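Inclusion membrane protein A (Chlamydia trachomatis, PDB 6E7E) probably mediates the homotypic fusion of chlamydial inclusions as a SNARE-like inclusion membrane protein, represented here by its soluble helical domain. Local coordinates at residues Ala3-Tyr8 with Asp72-Ser77; Gln9-Glu14 with Lys65-Leu70; Glu38-Thr41 with Leu46-Val49; Lys30-Leu35 with Gln51-Cys56; Lys19-Met24 with Glu102-Leu107. The protein carries 2 engineered substitutions. All coordinates share one frame; numbering follows the deposited sequence.

In the fold
From the N terminus, helix 4-38 runs through most of the contacts. Its first turns meet helix 65-73 and the turn after it in contact 1, which closes a loop of 63 residues, and in contact 2, which lies within that loop one step further in. Residues 19-24 then reach helix 87-107 in contact 5; along the chain this pairing crosses contacts 1 and 2. Contact 4 joins the far part of helix 4-38 to helix 44-57, and contact 3, about 10 Å away between centres, lies within contact 4's loop and closes the turn between those two helices. Both fall within the loops of contacts 1, 2 and 5. Contacts 1 and 3 lie on opposite sides of the chain's centre.

Contact 1 (Ala3-Tyr8 with Asp72-Ser77)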
# COMPACT_ATOMS: atom_id res chain seq x y z
N ALA A 3 7.87 25.22 0.42
CA ALA A 3 7.73 25.47 1.87
C ALA A 3 7.29 24.18 2.56
O ALA A 3 6.41 23.42 2.05
CB ALA A 3 6.75 26.59 2.11
N ASN A 4 7.79 23.97 3.76
CA ASN A 4 7.48 22.75 4.51
C ASN A 4 6.00 22.70 4.85
O ASN A 4 5.49 21.59 4.88
CB ASN A 4 8.35 22.58 5.75
CG ASN A 4 9.75 22.18 5.38
OD1 ASN A 4 9.95 21.28 4.56
ND2 ASN A 4 10.73 22.81 6.00
N LEU A 5 5.32 23.81 5.06
CA LEU A 5 3.89 23.73 5.39
C LEU A 5 3.14 23.12 4.20
O LEU A 5 2.24 22.30 4.38
CB LEU A 5 3.35 25.11 5.72
CG LEU A 5 1.86 25.15 6.00
CD1 LEU A 5 1.45 24.19 7.11
CD2 LEU A 5 1.43 26.55 6.37
N HIS A 6 3.51 23.49 2.97
CA HIS A 6 2.86 22.94 1.76
C HIS A 6 3.21 21.47 1.58
O HIS A 6 2.33 20.69 1.19
CB HIS A 6 3.20 23.75 0.51
CG HIS A 6 2.50 25.06 0.50
ND1 HIS A 6 1.35 25.27 -0.24
CD2 HIS A 6 2.76 26.20 1.16
CE1 HIS A 6 0.92 26.50 -0.02
NE2 HIS A 6 1.78 27.10 0.83
N LEU A 7 4.42 21.10 1.87
CA LEU A 7 4.78 19.67 1.79
C LEU A 7 4.04 18.89 2.87
O LEU A 7 3.62 17.75 2.60
CB LEU A 7 6.29 19.50 1.93
CG LEU A 7 7.10 20.08 0.77
CD1 LEU A 7 8.57 19.86 0.99
CD2 LEU A 7 6.69 19.45 -0.56
N TYR A 8 3.85 19.46 4.06
CA TYR A 8 3.02 18.82 5.10
C TYR A 8 1.60 18.60 4.58
O TYR A 8 1.04 17.51 4.75
CB TYR A 8 3.05 19.66 6.38
CG TYR A 8 2.00 19.29 7.38
CD1 TYR A 8 2.14 18.18 8.19
CD2 TYR A 8 0.82 20.00 7.46
CE1 TYR A 8 1.15 17.81 9.09
CE2 TYR A 8 -0.18 19.63 8.35
CZ TYR A 8 -0.02 18.53 9.16
OH TYR A 8 -0.98 18.16 10.06
N ASP A 72 3.11 12.72 11.35
CA ASP A 72 2.86 12.86 12.81
C ASP A 72 3.98 13.70 13.45
O ASP A 72 3.75 14.25 14.54
CB ASP A 72 2.74 11.51 13.51
CG ASP A 72 1.48 10.72 13.19
OD1 ASP A 72 0.52 11.33 12.67
OD2 ASP A 72 1.46 9.51 13.48
N GLU A 73 5.17 13.80 12.84
CA GLU A 73 6.30 14.57 13.42
C GLU A 73 6.14 16.06 13.16
O GLU A 73 6.83 16.82 13.83
CB GLU A 73 7.64 14.08 12.85
CG GLU A 73 8.02 12.70 13.34
CD GLU A 73 8.15 12.59 14.85
OE1 GLU A 73 8.69 13.52 15.44
OE2 GLU A 73 7.71 11.57 15.41
N TYR A 74 5.31 16.52 12.25
CA TYR A 74 5.36 17.94 11.84
C TYR A 74 4.95 18.90 12.96
O TYR A 74 5.63 19.90 13.13
CB TYR A 74 4.45 18.20 10.64
CG TYR A 74 4.53 19.62 10.15
CD1 TYR A 74 5.56 20.05 9.34
CD2 TYR A 74 3.54 20.54 10.46
CE1 TYR A 74 5.64 21.36 8.89
CE2 TYR A 74 3.61 21.85 10.02
CZ TYR A 74 4.66 22.27 9.23
OH TYR A 74 4.76 23.57 8.78
N LYS A 75 3.87 18.61 13.70
CA LYS A 75 3.15 19.57 14.60
C LYS A 75 4.10 20.34 15.52
O LYS A 75 4.01 21.58 15.55
CB LYS A 75 2.07 18.82 15.39
CG LYS A 75 0.87 18.36 14.57
CD LYS A 75 -0.26 17.73 15.38
CE LYS A 75 0.11 16.43 16.06
NZ LYS A 75 0.56 15.39 15.10
N ASN A 76 4.93 19.63 16.28
CA ASN A 76 5.87 20.22 17.28
C ASN A 76 7.30 19.93 16.86
O ASN A 76 8.08 19.52 17.71
CB ASN A 76 5.62 19.66 18.69
CG ASN A 76 4.68 20.49 19.53
OD1 ASN A 76 3.71 19.96 20.07
ND2 ASN A 76 4.97 21.77 19.67
N SER A 77 7.59 20.07 15.57
CA SER A 77 8.85 19.62 14.93
C SER A 77 10.00 20.62 15.14
O SER A 77 9.75 21.83 15.32
CB SER A 77 8.67 19.40 13.46
OG SER A 77 8.29 20.58 12.77
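Tyr8 and Tyr74 lay their rings over one another as an offset stack, with centroids 4.4 Å apart and planes inclined by 21°. The overlap is shifted toward the rims: Tyr74 CD2 stands over one face of the Tyr8 ring, and Tyr8 CG stands over one face of the Tyr74 ring. At the root of the second side chain, Tyr8 CD1 comes to 3.4 Å from Tyr74 CB, and as near to Tyr74 CG. Tyr8 CB sits 3.9 Å from the Tyr74 centroid and 8° off its normal, a CH-pi contact over the face. Further out, the phenol end of Tyr74 reaches the first helical turn, its OH lying 3.5 Å from Leu5 CA. The chi1 of -177° swings the Tyr74 ring opposite its own backbone N, which extends it toward helix 4-38. Behind that ring, a type I turn from Tyr74 to Ser77 is held at one carbonyl: Tyr74 O accepts from both Ser77 N and Ser77 OG, the latter at 2.8 Å. Ser77 OG also bonds Arg82, whose side chain touches Tyr74 and Asn4. The pair thus joins the start of helix 4-38 to the chain leaving helix 65-73, with helix 79-82 alongside.

Contact 2 (Gln9-Glu14 with Lys65-Leu70); sequences QDLQRE and KGFESL
Leu11 reaches across to Phe67 and Leu70, and its branches divide the work between them. Its CB points at the other helix, and a chi1 of -174° sets CG opposite the backbone N, so that the fork extends outward from helix 4-38. At the branch point, CG approaches the backbone carbonyl of Phe67, with Leu11 CG to Phe67 O at 4.2 Å. One tip, CD1, goes to the aromatic side chain and lies 3.9 Å from Phe67 CD1, with Phe67 CB a little further off. The other tip, CD2, meets the leucine one turn on: Leu11 CD2 is 3.6 Å from Leu70 CD2, and it stays within 3.9 Å of Leu70 CB. That same methyl lies 3.8 Å from Phe67 O, so it also rests against that carbonyl oxygen. Leu11 crosses both side chains at about a right angle, one branch to each. No hydrogen bond joins the segments, and the evidence for their association is apolar: all three touching residues are buried. The closest CA atoms, those of Leu11 and Phe67, are 7.5 Å apart. Beyond the pair, Phe67 continues onto Leu93 of helix 87-107 and onto Leu148 and Leu152 of helix 125-165, while Leu70 packs on Ile156. The short helix 65-73 is therefore packed against all three long helices, 4-38, 87-107 and 125-165.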
# COMPACT_ATOMS: atom_id res chain seq x y z
N GLN A 9 1.02 19.60 3.95
CA GLN A 9 -0.36 19.47 3.42
C GLN A 9 -0.39 18.42 2.30
O GLN A 9 -1.38 17.64 2.23
CB GLN A 9 -0.87 20.81 2.95
CG GLN A 9 -1.12 21.74 4.11
CD GLN A 9 -1.28 23.19 3.72
OE1 GLN A 9 -1.07 23.64 2.58
NE2 GLN A 9 -1.68 23.93 4.72
N ASP A 10 0.62 18.35 1.46
CA ASP A 10 0.68 17.30 0.40
C ASP A 10 0.75 15.93 1.05
O ASP A 10 0.07 15.01 0.63
CB ASP A 10 1.92 17.50 -0.47
CG ASP A 10 1.88 18.66 -1.42
OD1 ASP A 10 0.78 19.14 -1.68
OD2 ASP A 10 2.98 19.08 -1.84
N LEU A 11 1.60 15.81 2.06
CA LEU A 11 1.74 14.51 2.73
C LEU A 11 0.45 14.15 3.45
O LEU A 11 0.08 12.97 3.47
CB LEU A 11 2.93 14.55 3.67
CG LEU A 11 3.26 13.22 4.32
CD1 LEU A 11 3.61 12.14 3.29
CD2 LEU A 11 4.39 13.40 5.30
N GLN A 12 -0.22 15.11 4.06
CA GLN A 12 -1.49 14.84 4.74
C GLN A 12 -2.47 14.20 3.76
O GLN A 12 -3.14 13.20 4.08
CB GLN A 12 -2.03 16.13 5.29
CG GLN A 12 -3.36 16.04 5.99
CD GLN A 12 -3.85 17.42 6.37
OE1 GLN A 12 -3.73 18.39 5.63
NE2 GLN A 12 -4.40 17.51 7.56
N ARG A 13 -2.55 14.77 2.57
CA ARG A 13 -3.45 14.24 1.53
C ARG A 13 -3.04 12.83 1.14
O ARG A 13 -3.89 11.93 1.03
CB ARG A 13 -3.38 15.18 0.33
CG ARG A 13 -4.17 14.79 -0.91
CD ARG A 13 -3.77 15.67 -2.12
NE ARG A 13 -3.86 17.10 -1.81
CZ ARG A 13 -2.87 18.00 -1.80
NH1 ARG A 13 -1.64 17.71 -2.20
NH2 ARG A 13 -3.13 19.24 -1.39
N GLU A 14 -1.76 12.61 0.88
CA GLU A 14 -1.34 11.28 0.43
C GLU A 14 -1.47 10.24 1.54
O GLU A 14 -1.82 9.11 1.23
CB GLU A 14 0.09 11.34 -0.11
CG GLU A 14 0.25 12.25 -1.32
CD GLU A 14 -0.78 12.04 -2.42
OE1 GLU A 14 -0.95 10.91 -2.86
OE2 GLU A 14 -1.43 13.02 -2.84
N LYS A 65 4.34 3.10 6.88
CA LYS A 65 4.48 3.65 8.25
C LYS A 65 5.42 4.86 8.27
O LYS A 65 5.18 5.76 9.08
CB LYS A 65 5.00 2.54 9.16
CG LYS A 65 5.24 2.95 10.60
CD LYS A 65 5.83 1.86 11.46
CE LYS A 65 6.51 0.75 10.68
NZ LYS A 65 7.57 0.08 11.47
N GLY A 66 6.48 4.89 7.47
CA GLY A 66 7.39 6.04 7.54
C GLY A 66 6.70 7.32 7.14
O GLY A 66 7.01 8.38 7.70
N PHE A 67 5.80 7.26 6.17
CA PHE A 67 5.06 8.46 5.72
C PHE A 67 4.11 8.89 6.82
O PHE A 67 3.94 10.10 7.04
CB PHE A 67 4.37 8.20 4.40
CG PHE A 67 5.32 8.05 3.25
CD1 PHE A 67 6.03 9.14 2.80
CD2 PHE A 67 5.57 6.81 2.70
CE1 PHE A 67 6.93 9.02 1.76
CE2 PHE A 67 6.47 6.68 1.65
CZ PHE A 67 7.13 7.79 1.18
N GLU A 68 3.39 7.93 7.39
CA GLU A 68 2.45 8.25 8.48
C GLU A 68 3.24 8.85 9.65
O GLU A 68 2.82 9.86 10.26
CB GLU A 68 1.67 6.99 8.85
CG GLU A 68 0.57 7.27 9.83
CD GLU A 68 -0.39 6.12 10.07
OE1 GLU A 68 -0.32 5.13 9.34
OE2 GLU A 68 -1.19 6.25 11.00
N SER A 69 4.38 8.25 9.97
CA SER A 69 5.22 8.78 11.06
C SER A 69 5.71 10.21 10.76
O SER A 69 5.72 11.06 11.65
CB SER A 69 6.38 7.88 11.30
OG SER A 69 5.97 6.65 11.89
N LEU A 70 6.15 10.47 9.54
CA LEU A 70 6.64 11.80 9.14
C LEU A 70 5.53 12.82 9.35
O LEU A 70 5.76 13.88 9.93
CB LEU A 70 7.06 11.79 7.67
CG LEU A 70 7.67 13.09 7.16
CD1 LEU A 70 8.93 13.46 7.94
CD2 LEU A 70 7.96 12.95 5.69

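Contact 3 (Glu38-Thr41 with Leu46-Val49)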
# COMPACT_ATOMS: atom_id res chain seq x y z
N GLU A 38 -12.78 -21.33 -1.65
CA GLU A 38 -13.95 -21.74 -2.44
C GLU A 38 -13.50 -22.58 -3.64
O GLU A 38 -14.23 -23.48 -4.02
CB GLU A 38 -14.69 -20.51 -2.94
CG GLU A 38 -15.49 -19.77 -1.90
CD GLU A 38 -15.93 -18.41 -2.41
OE1 GLU A 38 -16.16 -18.32 -3.66
OE2 GLU A 38 -16.08 -17.48 -1.57
N PHE A 39 -12.38 -22.22 -4.25
CA PHE A 39 -11.91 -22.80 -5.53
C PHE A 39 -10.79 -23.80 -5.35
O PHE A 39 -10.30 -24.34 -6.34
CB PHE A 39 -11.59 -21.70 -6.53
CG PHE A 39 -12.83 -21.11 -7.14
CD1 PHE A 39 -13.52 -20.07 -6.53
CD2 PHE A 39 -13.34 -21.64 -8.31
CE1 PHE A 39 -14.71 -19.60 -7.06
CE2 PHE A 39 -14.52 -21.15 -8.84
CZ PHE A 39 -15.20 -20.14 -8.21
N ALA A 40 -10.42 -24.12 -4.13
CA ALA A 40 -9.27 -25.00 -3.88
C ALA A 40 -9.45 -26.33 -4.62
O ALA A 40 -8.46 -26.85 -5.11
CB ALA A 40 -9.08 -25.21 -2.41
N THR A 41 -10.67 -26.88 -4.68
CA THR A 41 -10.88 -28.21 -5.30
C THR A 41 -11.41 -28.11 -6.73
O THR A 41 -11.59 -29.16 -7.32
CB THR A 41 -11.81 -29.06 -4.45
OG1 THR A 41 -13.08 -28.41 -4.34
CG2 THR A 41 -11.26 -29.34 -3.08
N LEU A 46 -6.46 -20.79 -9.96
CA LEU A 46 -7.19 -19.65 -9.37
C LEU A 46 -6.96 -19.64 -7.86
O LEU A 46 -6.78 -18.58 -7.27
CB LEU A 46 -8.67 -19.75 -9.69
CG LEU A 46 -9.53 -18.68 -9.03
CD1 LEU A 46 -9.13 -17.27 -9.45
CD2 LEU A 46 -10.99 -18.94 -9.31
N SER A 47 -7.00 -20.80 -7.23
CA SER A 47 -6.86 -20.85 -5.78
C SER A 47 -5.47 -20.34 -5.38
O SER A 47 -5.33 -19.61 -4.37
CB SER A 47 -7.13 -22.25 -5.29
OG SER A 47 -6.98 -22.36 -3.89
N ALA A 48 -4.42 -20.72 -6.11
CA ALA A 48 -3.04 -20.31 -5.79
C ALA A 48 -2.88 -18.80 -5.99
O ALA A 48 -2.28 -18.13 -5.12
CB ALA A 48 -2.07 -21.10 -6.63
N VAL A 49 -3.37 -18.25 -7.10
CA VAL A 49 -3.20 -16.79 -7.31
C VAL A 49 -3.98 -16.03 -6.24
O VAL A 49 -3.53 -14.98 -5.78
CB VAL A 49 -3.59 -16.35 -8.74
CG1 VAL A 49 -5.06 -16.42 -9.11
CG2 VAL A 49 -3.15 -14.90 -8.95
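Ser47 OG hydrogen-bonds Ser36 O in the last turns of helix 4-38, and the same hydroxyl rests on Ala40, with Ser47 OG 3.5 Å from Ala40 CA and 3.8 Å from Ala40 CB. A chi1 of 179° places OG opposite the serine's own N, directed at the departing chain. Here the backbones come close, the CA atoms of Ala40 and Ser47 being 5.2 Å apart. Beside the serine, Ser47 CB lies 3.9 Å from Phe39 O, so the small side chain covers a backbone carbonyl as well. The apolar half of the contact belongs to Leu46 and Phe39. Leu46 CD2 lies over one face of the phenyl ring, 3.8 Å from the Phe39 centroid and 22° off the normal, a CH-pi contact displaced toward the rim near the ring's attachment. Its shortest touch there is Leu46 CD2 to Phe39 CG at 3.6 Å. Outside the two segments, Phe39 and Leu46 both pack on Val114 of helix 110-119, and Leu46 also meets Leu131 of helix 125-165. The arrangement is that of a helical hairpin turn: helix 4-38 ends, the chain reverses, and helix 44-57 begins folding back against it, with a serine-to-carbonyl bond and a leucine-on-phenylalanine contact across the bend.

Contact 4 (Lys30-Leu35 with Gln51-Cys56)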
# COMPACT_ATOMS: atom_id res chain seq x y z
N LYS A 30 -9.31 -10.16 2.10
CA LYS A 30 -10.28 -11.12 2.67
C LYS A 30 -11.09 -11.79 1.55
O LYS A 30 -11.37 -12.99 1.62
CB LYS A 30 -11.19 -10.40 3.66
CG LYS A 30 -12.12 -11.29 4.46
CD LYS A 30 -12.69 -10.60 5.66
CE LYS A 30 -13.81 -9.67 5.26
NZ LYS A 30 -14.57 -9.23 6.44
N GLU A 31 -11.46 -11.01 0.54
CA GLU A 31 -12.22 -11.56 -0.59
C GLU A 31 -11.41 -12.66 -1.28
O GLU A 31 -11.97 -13.70 -1.65
CB GLU A 31 -12.55 -10.44 -1.57
CG GLU A 31 -13.55 -10.83 -2.62
CD GLU A 31 -14.02 -9.69 -3.52
OE1 GLU A 31 -13.22 -8.75 -3.75
OE2 GLU A 31 -15.16 -9.75 -4.03
N PHE A 32 -10.11 -12.44 -1.48
CA PHE A 32 -9.27 -13.46 -2.15
C PHE A 32 -8.97 -14.63 -1.23
O PHE A 32 -8.83 -15.73 -1.75
CB PHE A 32 -8.02 -12.82 -2.77
CG PHE A 32 -8.39 -12.14 -4.07
CD1 PHE A 32 -8.63 -12.90 -5.20
CD2 PHE A 32 -8.61 -10.78 -4.14
CE1 PHE A 32 -9.07 -12.32 -6.37
CE2 PHE A 32 -9.07 -10.20 -5.31
CZ PHE A 32 -9.30 -10.97 -6.41
N LEU A 33 -8.95 -14.45 0.08
CA LEU A 33 -8.87 -15.61 0.99
C LEU A 33 -10.11 -16.49 0.79
O LEU A 33 -10.01 -17.70 0.63
CB LEU A 33 -8.78 -15.16 2.44
CG LEU A 33 -8.71 -16.29 3.45
CD1 LEU A 33 -7.48 -17.15 3.22
CD2 LEU A 33 -8.67 -15.69 4.84
N HIS A 34 -11.28 -15.88 0.81
CA HIS A 34 -12.53 -16.62 0.52
C HIS A 34 -12.41 -17.35 -0.81
O HIS A 34 -12.70 -18.53 -0.89
CB HIS A 34 -13.73 -15.68 0.51
CG HIS A 34 -14.33 -15.39 1.84
ND1 HIS A 34 -13.99 -14.40 2.75
CD2 HIS A 34 -15.38 -16.03 2.39
CE1 HIS A 34 -14.85 -14.48 3.77
NE2 HIS A 34 -15.67 -15.48 3.57
N LEU A 35 -12.05 -16.64 -1.86
CA LEU A 35 -12.01 -17.20 -3.22
C LEU A 35 -11.03 -18.38 -3.26
O LEU A 35 -11.31 -19.39 -3.90
CB LEU A 35 -11.64 -16.12 -4.23
CG LEU A 35 -12.01 -16.42 -5.68
CD1 LEU A 35 -13.51 -16.33 -5.88
CD2 LEU A 35 -11.30 -15.42 -6.60
N GLN A 51 -4.55 -17.03 -3.13
CA GLN A 51 -3.71 -17.08 -1.91
C GLN A 51 -2.54 -16.09 -2.03
O GLN A 51 -2.19 -15.46 -1.03
CB GLN A 51 -3.23 -18.50 -1.67
CG GLN A 51 -2.22 -18.63 -0.53
CD GLN A 51 -2.70 -18.20 0.84
OE1 GLN A 51 -3.86 -18.42 1.20
NE2 GLN A 51 -1.81 -17.61 1.63
N ASP A 52 -2.02 -15.89 -3.24
CA ASP A 52 -0.95 -14.89 -3.45
C ASP A 52 -1.45 -13.48 -3.14
O ASP A 52 -0.69 -12.68 -2.56
CB ASP A 52 -0.43 -14.92 -4.89
CG ASP A 52 0.33 -16.14 -5.31
OD1 ASP A 52 0.81 -16.87 -4.42
OD2 ASP A 52 0.43 -16.32 -6.53
N PHE A 53 -2.66 -13.13 -3.52
CA PHE A 53 -3.19 -11.81 -3.14
C PHE A 53 -3.30 -11.71 -1.62
O PHE A 53 -2.96 -10.68 -1.04
CB PHE A 53 -4.55 -11.55 -3.76
CG PHE A 53 -4.47 -11.05 -5.17
CD1 PHE A 53 -4.14 -9.74 -5.39
CD2 PHE A 53 -4.69 -11.86 -6.25
CE1 PHE A 53 -4.05 -9.24 -6.67
CE2 PHE A 53 -4.60 -11.35 -7.53
CZ PHE A 53 -4.30 -10.03 -7.74
N TYR A 54 -3.76 -12.77 -0.98
CA TYR A 54 -3.89 -12.76 0.49
C TYR A 54 -2.52 -12.46 1.11
O TYR A 54 -2.38 -11.60 1.97
CB TYR A 54 -4.47 -14.06 1.03
CG TYR A 54 -4.73 -13.93 2.51
CD1 TYR A 54 -5.82 -13.18 2.97
CD2 TYR A 54 -3.86 -14.42 3.46
CE1 TYR A 54 -6.05 -12.96 4.31
CE2 TYR A 54 -4.08 -14.22 4.81
CZ TYR A 54 -5.17 -13.49 5.23
OH TYR A 54 -5.37 -13.28 6.57
N SER A 55 -1.51 -13.17 0.65
CA SER A 55 -0.15 -13.10 1.20
C SER A 55 0.49 -11.75 0.90
O SER A 55 1.12 -11.15 1.80
CB SER A 55 0.67 -14.25 0.66
OG SER A 55 0.21 -15.49 1.17
N CYS A 56 0.39 -11.25 -0.33
CA CYS A 56 1.16 -10.04 -0.69
C CYS A 56 0.52 -8.81 -0.04
O CYS A 56 1.22 -7.79 0.14
CB CYS A 56 1.36 -9.92 -2.19
SG CYS A 56 -0.05 -9.24 -3.06
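Phe32 and Phe53 stack face to face, their side chains lying side by side and pointing the same way from two facing helices. The conformations match: chi1 is near -80° in both, so each CG lies opposite its own carbonyl carbon and both rings lean to one side of the interface. The centroids are 4.7 Å apart and the planes open by 27°; Phe53 CD2 stands over one face of the Phe32 ring, toward its rim. At the base of the pair the carbons are closer, with Phe32 CB 3.8 Å from Phe53 CB. This is an antiparallel helix hairpin, the short segments of helices 4-38 and 44-57 approaching to 7.8 Å between axes with N-to-C directions 147° apart. Leu33 and Tyr54, with CG opposite the backbone N in both, make a second pairing beside the phenylalanines. Leu33 lies along one face of the phenol: Leu33 CB is 3.6 Å from Tyr54 CD1, Leu33 CD2 is 3.8 Å from Tyr54 CE1, and Leu33 CD1 lies over the ring centre at a longer range. The CA atoms of Leu33 and Tyr54 are 5.8 Å apart, the nearest CA atoms of the two segments. Both phenylalanine side chains reach Leu107 of helix 87-107 and Leu131 of helix 125-165, whereas Tyr54 O receives a hydrogen bond from Gln29 NE2 on helix 4-38.

Contact 5 (Lys19-Met24 with Glu102-Leu107)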
# COMPACT_ATOMS: atom_id res chain seq x y z
N LYS A 19 -4.34 5.49 3.75
CA LYS A 19 -5.20 4.82 4.73
C LYS A 19 -6.45 4.29 4.03
O LYS A 19 -6.93 3.20 4.40
CB LYS A 19 -5.57 5.78 5.85
CG LYS A 19 -4.40 6.08 6.78
CD LYS A 19 -4.74 7.07 7.85
CE LYS A 19 -3.60 7.28 8.81
NZ LYS A 19 -3.96 8.22 9.89
N GLU A 20 -6.98 4.99 3.05
CA GLU A 20 -8.11 4.45 2.27
C GLU A 20 -7.68 3.22 1.48
O GLU A 20 -8.41 2.22 1.42
CB GLU A 20 -8.66 5.51 1.32
CG GLU A 20 -9.26 6.69 2.02
CD GLU A 20 -10.06 7.58 1.11
OE1 GLU A 20 -9.89 7.48 -0.12
OE2 GLU A 20 -10.91 8.31 1.63
N ILE A 21 -6.52 3.30 0.85
CA ILE A 21 -5.96 2.18 0.07
C ILE A 21 -5.77 1.00 1.01
O ILE A 21 -6.11 -0.13 0.66
CB ILE A 21 -4.66 2.62 -0.61
CG1 ILE A 21 -4.94 3.57 -1.77
CG2 ILE A 21 -3.84 1.43 -1.04
CD1 ILE A 21 -3.71 4.36 -2.19
N ASN A 22 -5.22 1.23 2.19
CA ASN A 22 -5.01 0.14 3.16
C ASN A 22 -6.33 -0.56 3.47
O ASN A 22 -6.42 -1.78 3.48
CB ASN A 22 -4.41 0.72 4.43
CG ASN A 22 -4.19 -0.31 5.51
OD1 ASN A 22 -4.77 -0.25 6.59
ND2 ASN A 22 -3.43 -1.32 5.19
N PHE A 23 -7.35 0.23 3.75
CA PHE A 23 -8.66 -0.36 4.10
C PHE A 23 -9.19 -1.16 2.90
O PHE A 23 -9.63 -2.30 3.06
CB PHE A 23 -9.67 0.72 4.50
CG PHE A 23 -10.99 0.06 4.78
CD1 PHE A 23 -11.19 -0.67 5.94
CD2 PHE A 23 -11.96 0.04 3.79
CE1 PHE A 23 -12.37 -1.38 6.10
CE2 PHE A 23 -13.13 -0.66 3.98
CZ PHE A 23 -13.35 -1.35 5.14
N MET A 24 -9.17 -0.58 1.71
CA MET A 24 -9.70 -1.28 0.53
C MET A 24 -8.90 -2.54 0.26
O MET A 24 -9.51 -3.59 -0.07
CB MET A 24 -9.69 -0.37 -0.69
CG MET A 24 -10.74 0.70 -0.57
SD MET A 24 -10.87 1.69 -2.10
CE MET A 24 -9.60 2.90 -1.83
N GLU A 102 -5.43 2.82 -8.86
CA GLU A 102 -5.85 2.22 -10.15
C GLU A 102 -5.81 0.70 -10.08
O GLU A 102 -6.71 0.05 -10.64
CB GLU A 102 -5.01 2.77 -11.29
CG GLU A 102 -5.36 4.20 -11.65
CD GLU A 102 -6.73 4.30 -12.29
OE1 GLU A 102 -6.83 3.99 -13.48
OE2 GLU A 102 -7.71 4.58 -11.57
N GLU A 103 -4.82 0.10 -9.41
CA GLU A 103 -4.81 -1.37 -9.25
C GLU A 103 -6.08 -1.80 -8.53
O GLU A 103 -6.70 -2.80 -8.93
CB GLU A 103 -3.60 -1.85 -8.48
CG GLU A 103 -2.27 -1.66 -9.20
CD GLU A 103 -2.12 -2.31 -10.57
OE1 GLU A 103 -2.79 -3.31 -10.85
OE2 GLU A 103 -1.26 -1.85 -11.33
N ILE A 104 -6.47 -1.10 -7.49
CA ILE A 104 -7.73 -1.43 -6.77
C ILE A 104 -8.91 -1.34 -7.72
O ILE A 104 -9.77 -2.20 -7.71
CB ILE A 104 -7.93 -0.51 -5.55
CG1 ILE A 104 -6.92 -0.86 -4.46
CG2 ILE A 104 -9.36 -0.57 -5.03
CD1 ILE A 104 -6.81 0.22 -3.41
N ARG A 105 -8.96 -0.30 -8.52
CA ARG A 105 -10.08 -0.12 -9.45
C ARG A 105 -10.19 -1.36 -10.34
O ARG A 105 -11.30 -1.86 -10.58
CB ARG A 105 -9.91 1.17 -10.25
CG ARG A 105 -11.16 1.54 -11.02
CD ARG A 105 -11.10 2.90 -11.65
NE ARG A 105 -10.06 3.00 -12.67
CZ ARG A 105 -10.20 2.67 -13.96
NH1 ARG A 105 -11.35 2.19 -14.42
NH2 ARG A 105 -9.19 2.82 -14.79
N PHE A 106 -9.09 -1.84 -10.90
CA PHE A 106 -9.13 -3.01 -11.80
C PHE A 106 -9.45 -4.29 -11.05
O PHE A 106 -10.10 -5.19 -11.57
CB PHE A 106 -7.77 -3.31 -12.42
CG PHE A 106 -7.07 -2.17 -13.12
CD1 PHE A 106 -7.80 -1.25 -13.85
CD2 PHE A 106 -5.68 -2.03 -13.08
CE1 PHE A 106 -7.17 -0.20 -14.52
CE2 PHE A 106 -5.05 -0.98 -13.74
CZ PHE A 106 -5.80 -0.07 -14.46
N LEU A 107 -8.96 -4.42 -9.83
CA LEU A 107 -9.11 -5.68 -9.09
C LEU A 107 -10.52 -5.80 -8.52
O LEU A 107 -10.97 -6.93 -8.33
CB LEU A 107 -8.07 -5.69 -7.97
CG LEU A 107 -7.94 -6.99 -7.19
CD1 LEU A 107 -7.61 -8.17 -8.09
CD2 LEU A 107 -6.85 -6.82 -6.15
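Ile21 is the first residue along helix 4-38 here to meet Ile104, through its methyl branch: Ile21 CG2 is 4.0 Å from Ile104 CD1. That branch lies opposite the backbone N, while CG1 takes the place opposite the carbonyl carbon and comes within 4.2 Å of the same Ile104 CD1. The two side chains pass at a slant. Just before Ile21, Glu20 forms a salt bridge with Arg101, and Ile21 itself also touches Val97 and Leu100. One turn on, Met24 is the second partner, crossing Ile104 at about a right angle. Its CB stands 4.0 Å from Ile104 CD1, so this methyl sits between Ile21 and Met24. The thioether then covers the shorter branch, Met24 SD lying 4.0 Å from Ile104 CG2. A bend at chi3, -85°, turns the end methyl back, and Met24 CE is 4.2 Å from Ile104 CD1. Ile104 thus presents both branches to these two side chains, with no hydrogen bond between the segments. Within helix 87-107, Arg105 forms a salt bridge with Glu102, side-on, NE to OE2 and NH2 to OE1, the latter at 2.9 Å and close to straight at 168°. Helix 4-38 thus follows helix 87-107 over several turns; Leu107 and Glu103 carry the latter on to helix 125-165.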